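Local atomic coordinates of methylxanthine N1-demethylase NdmA (Pseudomonas putida, PDB entry 6ICN), a protein that catalyses the NADH-dependent N1-demethylation of caffeine to theobromine and formaldehyde, as a Rieske non-haem iron oxygenase carrying a [2Fe-2S] cluster. Residues M76-L87 with L97-D107. Numbering follows the deposited sequence.
With FES (Fe2/s2 (inorganic) cluster), chain D.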
ATOM      1  N   MET A  76     -24.079 -27.267  -2.994  1.00 14.64           N
ATOM      2  CA  MET A  76     -23.800 -27.886  -4.293  1.00 14.74           C
ATOM      3  C   MET A  76     -22.329 -27.679  -4.618  1.00 15.51           C
ATOM      4  O   MET A  76     -21.681 -26.788  -4.068  1.00 15.82           O
ATOM      5  CB  MET A  76     -24.637 -27.271  -5.433  1.00 18.69           C
ATOM      6  CG  MET A  76     -26.128 -27.342  -5.273  1.00 23.73           C
ATOM      7  SD  MET A  76     -26.869 -26.552  -6.712  1.00 21.21           S
ATOM      8  CE  MET A  76     -28.426 -26.044  -5.979  1.00 25.59           C
ATOM      9  N   ARG A  77     -21.795 -28.492  -5.528  1.00 15.62           N
ATOM     10  CA  ARG A  77     -20.487 -28.140  -6.081  1.00 16.17           C
ATOM     11  C   ARG A  77     -20.568 -26.792  -6.786  1.00 15.27           C
ATOM     12  O   ARG A  77     -21.511 -26.515  -7.537  1.00 16.08           O
ATOM     13  CB  ARG A  77     -20.005 -29.202  -7.059  1.00 19.87           C
ATOM     14  CG  ARG A  77     -18.554 -28.991  -7.465  1.00 22.55           C
ATOM     15  CD  ARG A  77     -18.017 -30.187  -8.255  1.00 31.04           C
ATOM     16  NE  ARG A  77     -18.388 -31.476  -7.668  1.00 34.04           N
ATOM     17  CZ  ARG A  77     -17.694 -32.073  -6.709  1.00 34.86           C
ATOM     18  NH1 ARG A  77     -16.605 -31.504  -6.220  1.00 34.07           N
ATOM     19  NH2 ARG A  77     -18.082 -33.232  -6.239  1.00 32.84           N
ATOM     20  N   ASP A  78     -19.551 -25.947  -6.571  1.00 14.24           N
ATOM     21  CA  ASP A  78     -19.559 -24.601  -7.140  1.00 13.88           C
ATOM     22  C   ASP A  78     -19.077 -24.606  -8.595  1.00 15.51           C
ATOM     23  O   ASP A  78     -18.064 -24.003  -8.956  1.00 15.05           O
ATOM     24  CB  ASP A  78     -18.702 -23.685  -6.282  1.00 14.03           C
ATOM     25  CG  ASP A  78     -18.913 -22.226  -6.621  1.00 16.09           C
ATOM     26  OD1 ASP A  78     -19.841 -21.923  -7.391  1.00 15.40           O
ATOM     27  OD2 ASP A  78     -18.134 -21.390  -6.113  1.00 17.10           O
ATOM     28  N   ARG A  79     -19.831 -25.301  -9.448  1.00 14.45           N
ATOM     29  CA  ARG A  79     -19.393 -25.516 -10.831  1.00 14.52           C
ATOM     30  C   ARG A  79     -20.606 -25.908 -11.662  1.00 17.70           C
ATOM     31  O   ARG A  79     -21.142 -27.010 -11.485  1.00 18.00           O
ATOM     32  CB  ARG A  79     -18.322 -26.595 -10.890  1.00 15.82           C
ATOM     33  CG  ARG A  79     -17.742 -26.801 -12.279  1.00 17.29           C
ATOM     34  CD  ARG A  79     -16.670 -27.897 -12.260  1.00 19.34           C
ATOM     35  NE  ARG A  79     -16.235 -28.138 -13.623  1.00 20.84           N
ATOM     36  CZ  ARG A  79     -16.469 -29.246 -14.319  1.00 26.53           C
ATOM     37  NH1 ARG A  79     -17.096 -30.284 -13.770  1.00 24.65           N
ATOM     38  NH2 ARG A  79     -16.051 -29.317 -15.577  1.00 26.21           N
ATOM     39  N   CYS A  80     -21.040 -25.007 -12.542  1.00 15.78           N
ATOM     40  CA  CYS A  80     -22.198 -25.281 -13.389  1.00 16.77           C
ATOM     41  C   CYS A  80     -21.908 -26.416 -14.369  1.00 14.94           C
ATOM     42  O   CYS A  80     -20.807 -26.519 -14.917  1.00 15.85           O
ATOM     43  CB  CYS A  80     -22.579 -24.003 -14.146  1.00 15.17           C
ATOM     44  SG  CYS A  80     -24.024 -24.160 -15.212  1.00 16.03           S
ATOM     45  N   ALA A  81     -22.920 -27.270 -14.605  1.00 16.19           N
ATOM     46  CA  ALA A  81     -22.752 -28.403 -15.518  1.00 17.80           C
ATOM     47  C   ALA A  81     -22.581 -27.985 -16.973  1.00 16.28           C
ATOM     48  O   ALA A  81     -22.025 -28.756 -17.759  1.00 18.19           O
ATOM     49  CB  ALA A  81     -23.969 -29.345 -15.407  1.00 16.81           C
ATOM     50  N   HIS A  82     -23.030 -26.780 -17.344  1.00 15.22           N
ATOM     51  CA  HIS A  82     -23.049 -26.319 -18.725  1.00 15.17           C
ATOM     52  C   HIS A  82     -21.642 -25.967 -19.208  1.00 16.59           C
ATOM     53  O   HIS A  82     -21.072 -26.661 -20.059  1.00 15.53           O
ATOM     54  CB  HIS A  82     -23.980 -25.112 -18.834  1.00 13.94           C
ATOM     55  CG  HIS A  82     -24.078 -24.546 -20.215  1.00 14.59           C
ATOM     56  ND1 HIS A  82     -24.162 -23.196 -20.458  1.00 17.02           N
ATOM     57  CD2 HIS A  82     -24.109 -25.144 -21.424  1.00 15.53           C
ATOM     58  CE1 HIS A  82     -24.253 -22.981 -21.760  1.00 18.10           C
ATOM     59  NE2 HIS A  82     -24.226 -24.150 -22.370  1.00 16.67           N
ATOM     60  N   ARG A  83     -21.075 -24.881 -18.667  1.00 15.38           N
ATOM     61  CA  ARG A  83     -19.747 -24.430 -19.079  1.00 14.60           C
ATOM     62  C   ARG A  83     -18.871 -24.094 -17.874  1.00 17.74           C
ATOM     63  O   ARG A  83     -17.928 -23.291 -17.984  1.00 17.59           O
ATOM     64  CB  ARG A  83     -19.855 -23.224 -20.035  1.00 15.30           C
ATOM     65  CG  ARG A  83     -20.492 -23.568 -21.389  1.00 16.17           C
ATOM     66  CD  ARG A  83     -19.569 -24.521 -22.159  1.00 15.79           C
ATOM     67  NE  ARG A  83     -19.963 -24.800 -23.543  1.00 16.92           N
ATOM     68  CZ  ARG A  83     -20.617 -25.889 -23.943  1.00 18.86           C
ATOM     69  NH1 ARG A  83     -21.010 -26.808 -23.061  1.00 17.18           N
ATOM     70  NH2 ARG A  83     -20.861 -26.068 -25.243  1.00 19.74           N
ATOM     71  N   SER A  84     -19.151 -24.692 -16.720  1.00 14.23           N
ATOM     72  CA  SER A  84     -18.236 -24.719 -15.582  1.00 14.35           C
ATOM     73  C   SER A  84     -18.047 -23.362 -14.898  1.00 14.17           C
ATOM     74  O   SER A  84     -17.123 -23.217 -14.106  1.00 15.60           O
ATOM     75  CB  SER A  84     -16.859 -25.275 -15.980  1.00 16.63           C
ATOM     76  OG  SER A  84     -16.983 -26.557 -16.576  1.00 17.74           O
ATOM     77  N   ALA A  85     -18.934 -22.389 -15.114  1.00 15.12           N
ATOM     78  CA  ALA A  85     -18.909 -21.163 -14.315  1.00 13.01           C
ATOM     79  C   ALA A  85     -19.209 -21.459 -12.843  1.00 13.81           C
ATOM     80  O   ALA A  85     -19.839 -22.466 -12.492  1.00 15.85           O
ATOM     81  CB  ALA A  85     -19.932 -20.151 -14.833  1.00 15.31           C
ATOM     82  N   LYS A  86     -18.753 -20.567 -11.967  1.00 14.21           N
ATOM     83  CA  LYS A  86     -19.073 -20.690 -10.545  1.00 13.52           C
ATOM     84  C   LYS A  86     -20.495 -20.204 -10.262  1.00 14.22           C
ATOM     85  O   LYS A  86     -20.832 -19.028 -10.495  1.00 14.58           O
ATOM     86  CB  LYS A  86     -18.064 -19.925  -9.688  1.00 15.36           C
ATOM     87  CG  LYS A  86     -16.716 -20.613  -9.636  1.00 15.14           C
ATOM     88  CD  LYS A  86     -15.824 -20.074  -8.522  1.00 17.49           C
ATOM     89  CE  LYS A  86     -14.518 -20.865  -8.489  1.00 20.70           C
ATOM     90  NZ  LYS A  86     -13.623 -20.537  -9.663  1.00 25.66           N
ATOM     91  N   LEU A  87     -21.332 -21.124  -9.778  1.00 14.71           N
ATOM     92  CA  LEU A  87     -22.667 -20.786  -9.296  1.00 14.51           C
ATOM     93  C   LEU A  87     -22.649 -19.782  -8.146  1.00 15.32           C
ATOM     94  O   LEU A  87     -23.659 -19.098  -7.927  1.00 15.28           O
ATOM     95  CB  LEU A  87     -23.379 -22.077  -8.851  1.00 14.27           C
ATOM     96  CG  LEU A  87     -23.512 -23.120  -9.973  1.00 14.27           C
ATOM     97  CD1 LEU A  87     -24.094 -24.425  -9.382  1.00 15.86           C
ATOM     98  CD2 LEU A  87     -24.345 -22.623 -11.157  1.00 14.91           C
ATOM     99  N   LEU A  97     -31.139 -21.991  -7.625  1.00 16.10           N
ATOM    100  CA  LEU A  97     -29.881 -21.262  -7.771  1.00 15.29           C
ATOM    101  C   LEU A  97     -29.595 -21.100  -9.262  1.00 17.71           C
ATOM    102  O   LEU A  97     -29.479 -22.094  -9.996  1.00 17.09           O
ATOM    103  CB  LEU A  97     -28.734 -21.997  -7.068  1.00 16.62           C
ATOM    104  CG  LEU A  97     -27.328 -21.371  -7.157  1.00 16.40           C
ATOM    105  CD1 LEU A  97     -27.345 -19.930  -6.622  1.00 17.63           C
ATOM    106  CD2 LEU A  97     -26.335 -22.222  -6.380  1.00 17.78           C
ATOM    107  N   GLN A  98     -29.471 -19.850  -9.702  1.00 16.15           N
ATOM    108  CA  GLN A  98     -29.333 -19.508 -11.110  1.00 15.53           C
ATOM    109  C   GLN A  98     -27.879 -19.176 -11.431  1.00 16.45           C
ATOM    110  O   GLN A  98     -27.274 -18.310 -10.789  1.00 16.07           O
ATOM    111  CB  GLN A  98     -30.227 -18.319 -11.453  1.00 16.04           C
ATOM    112  CG  GLN A  98     -30.128 -17.859 -12.900  1.00 19.47           C
ATOM    113  CD  GLN A  98     -31.181 -16.824 -13.215  1.00 27.48           C
ATOM    114  OE1 GLN A  98     -32.371 -17.056 -12.995  1.00 30.12           O
ATOM    115  NE2 GLN A  98     -30.760 -15.684 -13.711  1.00 25.95           N
ATOM    116  N   CYS A  99     -27.334 -19.854 -12.426  1.00 14.44           N
ATOM    117  CA  CYS A  99     -25.965 -19.589 -12.858  1.00 15.92           C
ATOM    118  C   CYS A  99     -25.858 -18.197 -13.488  1.00 15.82           C
ATOM    119  O   CYS A  99     -26.734 -17.797 -14.251  1.00 17.11           O
ATOM    120  CB  CYS A  99     -25.541 -20.637 -13.883  1.00 15.12           C
ATOM    121  SG  CYS A  99     -23.846 -20.429 -14.475  1.00 15.81           S
ATOM    122  N   PRO A 100     -24.755 -17.476 -13.253  1.00 15.96           N
ATOM    123  CA  PRO A 100     -24.598 -16.136 -13.857  1.00 18.51           C
ATOM    124  C   PRO A 100     -24.383 -16.118 -15.366  1.00 20.44           C
ATOM    125  O   PRO A 100     -24.609 -15.074 -15.996  1.00 20.00           O
ATOM    126  CB  PRO A 100     -23.352 -15.588 -13.147  1.00 19.09           C
ATOM    127  CG  PRO A 100     -22.571 -16.793 -12.809  1.00 18.72           C
ATOM    128  CD  PRO A 100     -23.600 -17.842 -12.419  1.00 16.05           C
ATOM    129  N   TYR A 101     -23.923 -17.217 -15.966  1.00 16.15           N
ATOM    130  CA  TYR A 101     -23.429 -17.152 -17.339  1.00 14.77           C
ATOM    131  C   TYR A 101     -24.572 -17.265 -18.346  1.00 15.86           C
ATOM    132  O   TYR A 101     -24.794 -16.353 -19.146  1.00 17.55           O
ATOM    133  CB  TYR A 101     -22.379 -18.253 -17.555  1.00 15.29           C
ATOM    134  CG  TYR A 101     -21.406 -18.016 -18.721  1.00 14.77           C
ATOM    135  CD1 TYR A 101     -21.598 -16.989 -19.645  1.00 18.50           C
ATOM    136  CD2 TYR A 101     -20.297 -18.840 -18.883  1.00 15.33           C
ATOM    137  CE1 TYR A 101     -20.690 -16.791 -20.707  1.00 19.57           C
ATOM    138  CE2 TYR A 101     -19.385 -18.653 -19.934  1.00 17.01           C
ATOM    139  CZ  TYR A 101     -19.594 -17.619 -20.839  1.00 20.20           C
ATOM    140  OH  TYR A 101     -18.687 -17.428 -21.869  1.00 19.84           O
ATOM    141  N   HIS A 102     -25.319 -18.377 -18.324  1.00 15.18           N
ATOM    142  CA  HIS A 102     -26.446 -18.519 -19.239  1.00 17.06           C
ATOM    143  C   HIS A 102     -27.741 -18.807 -18.492  1.00 18.07           C
ATOM    144  O   HIS A 102     -28.728 -19.234 -19.110  1.00 18.59           O
ATOM    145  CB  HIS A 102     -26.181 -19.606 -20.289  1.00 15.11           C
ATOM    146  CG  HIS A 102     -24.823 -19.525 -20.924  1.00 17.15           C
ATOM    147  ND1 HIS A 102     -23.726 -20.161 -20.397  1.00 17.43           N
ATOM    148  CD2 HIS A 102     -24.387 -18.910 -22.050  1.00 17.83           C
ATOM    149  CE1 HIS A 102     -22.671 -19.954 -21.163  1.00 19.53           C
ATOM    150  NE2 HIS A 102     -23.044 -19.192 -22.175  1.00 17.16           N
ATOM    151  N   GLY A 103     -27.763 -18.587 -17.181  1.00 15.96           N
ATOM    152  CA  GLY A 103     -29.023 -18.586 -16.459  1.00 15.41           C
ATOM    153  C   GLY A 103     -29.643 -19.941 -16.177  1.00 16.63           C
ATOM    154  O   GLY A 103     -30.830 -19.996 -15.818  1.00 17.90           O
ATOM    155  N   TRP A 104     -28.902 -21.039 -16.310  1.00 15.95           N
ATOM    156  CA  TRP A 104     -29.493 -22.322 -15.911  1.00 17.24           C
ATOM    157  C   TRP A 104     -29.896 -22.277 -14.437  1.00 17.71           C
ATOM    158  O   TRP A 104     -29.186 -21.717 -13.603  1.00 17.78           O
ATOM    159  CB  TRP A 104     -28.507 -23.470 -16.125  1.00 15.34           C
ATOM    160  CG  TRP A 104     -28.241 -23.854 -17.547  1.00 15.92           C
ATOM    161  CD1 TRP A 104     -28.440 -23.095 -18.670  1.00 17.77           C
ATOM    162  CD2 TRP A 104     -27.715 -25.109 -17.998  1.00 16.86           C
ATOM    163  NE1 TRP A 104     -28.052 -23.804 -19.792  1.00 16.88           N
ATOM    164  CE2 TRP A 104     -27.620 -25.045 -19.400  1.00 15.51           C
ATOM    165  CE3 TRP A 104     -27.314 -26.278 -17.344  1.00 17.24           C
ATOM    166  CZ2 TRP A 104     -27.128 -26.108 -20.170  1.00 17.85           C
ATOM    167  CZ3 TRP A 104     -26.828 -27.332 -18.108  1.00 16.62           C
ATOM    168  CH2 TRP A 104     -26.737 -27.234 -19.504  1.00 17.14           C
ATOM    169  N   GLN A 105     -31.043 -22.875 -14.101  1.00 17.71           N
ATOM    170  CA  GLN A 105     -31.533 -22.843 -12.724  1.00 16.44           C
ATOM    171  C   GLN A 105     -31.498 -24.240 -12.123  1.00 17.94           C
ATOM    172  O   GLN A 105     -32.033 -25.181 -12.719  1.00 19.42           O
ATOM    173  CB  GLN A 105     -32.960 -22.300 -12.667  1.00 17.82           C
ATOM    174  CG  GLN A 105     -33.074 -20.882 -13.172  1.00 18.08           C
ATOM    175  CD  GLN A 105     -34.451 -20.319 -12.891  1.00 24.13           C
ATOM    176  OE1 GLN A 105     -35.402 -21.075 -12.678  1.00 23.91           O
ATOM    177  NE2 GLN A 105     -34.569 -18.998 -12.881  1.00 23.21           N
ATOM    178  N   TYR A 106     -30.886 -24.364 -10.950  1.00 16.53           N
ATOM    179  CA  TYR A 106     -30.749 -25.645 -10.261  1.00 17.06           C
ATOM    180  C   TYR A 106     -31.661 -25.716  -9.041  1.00 17.08           C
ATOM    181  O   TYR A 106     -31.725 -24.772  -8.243  1.00 16.58           O
ATOM    182  CB  TYR A 106     -29.298 -25.860  -9.831  1.00 15.79           C
ATOM    183  CG  TYR A 106     -28.372 -26.001 -11.004  1.00 15.61           C
ATOM    184  CD1 TYR A 106     -28.154 -27.238 -11.576  1.00 16.94           C
ATOM    185  CD2 TYR A 106     -27.732 -24.882 -11.554  1.00 14.96           C
ATOM    186  CE1 TYR A 106     -27.303 -27.397 -12.663  1.00 16.72           C
ATOM    187  CE2 TYR A 106     -26.870 -25.015 -12.657  1.00 16.66           C
ATOM    188  CZ  TYR A 106     -26.661 -26.281 -13.203  1.00 15.73           C
ATOM    189  OH  TYR A 106     -25.815 -26.475 -14.287  1.00 16.28           O
ATOM    190  N   ASP A 107     -32.346 -26.863  -8.875  1.00 17.15           N
ATOM    191  CA  ASP A 107     -33.222 -27.034  -7.720  1.00 18.62           C
ATOM    192  C   ASP A 107     -32.435 -27.548  -6.499  1.00 18.73           C
ATOM    193  O   ASP A 107     -31.209 -27.706  -6.528  1.00 19.01           O
ATOM    194  CB  ASP A 107     -34.410 -27.943  -8.087  1.00 18.99           C
ATOM    195  CG  ASP A 107     -34.016 -29.387  -8.392  1.00 22.02           C
ATOM    196  OD1 ASP A 107     -32.922 -29.853  -7.998  1.00 19.36           O
ATOM    197  OD2 ASP A 107     -34.865 -30.105  -9.011  1.00 22.19           O
TER
HETATM  198 FE1  FES D 400     -23.857 -22.001 -16.193  1.00 16.09          FE
HETATM  199 FE2  FES D 400     -23.841 -21.739 -18.850  1.00 16.25          FE
HETATM  200  S1  FES D 400     -22.073 -21.976 -17.484  1.00 16.08           S
HETATM  201  S2  FES D 400     -25.578 -21.605 -17.507  1.00 16.61           S
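Cys80 and Cys99 grip one iron of the [2Fe-2S] cluster, FE1, while His82 and His102 grip the other, FE2, the two-cysteine, two-histidine ligation of a Rieske centre, with each of the two loops giving one cysteine and one histidine. From the backbone outward, His82 first sets its CB over the six-membered ring of Trp104, 3.4 Å from the centroid, a CH-pi contact almost on the ring normal. With CG anti to the backbone N (chi1 180°), the imidazole turns inward, and His82 ND1 binds FE2 at 2.2 Å. His82 CD2 rests 3.4 Å from Trp104 CZ2, the two rings nearly parallel but slid apart, and CE1 points at the face of the His102 ring in an offset edge-to-face pair, planes at 76°. His82 NE2, the nitrogen not used by the iron, has its strongest polar partner in Asp329 of the second subunit, and His102 NE2 is hydrogen-bonded to Asp188 of that subunit. The indole of Trp104 also lays a face over the sulfide S2, with Trp104 CD1 3.4 Å away; an alanine here would probably uncover both S2 and the CB of His82, leaving that imidazole less firmly oriented. Tyrosine suits position 106 by joining an apolar ring to a hydroxyl: Tyr106 OH accepts a hydrogen bond from Ala81 N (3.0 Å) and lies 3.1 Å from Cys80 SG, which meets the ring at its edge. Leu87 packs carbon against this end, its CD2 3.6 Å from Cys99 CB and also touching the Tyr106 ring. Two cysteine thiolates on FE1 against two imidazoles on FE2 make the irons electronically unlike, consistent with an added electron residing on the histidine-bound iron, at the subunit interface.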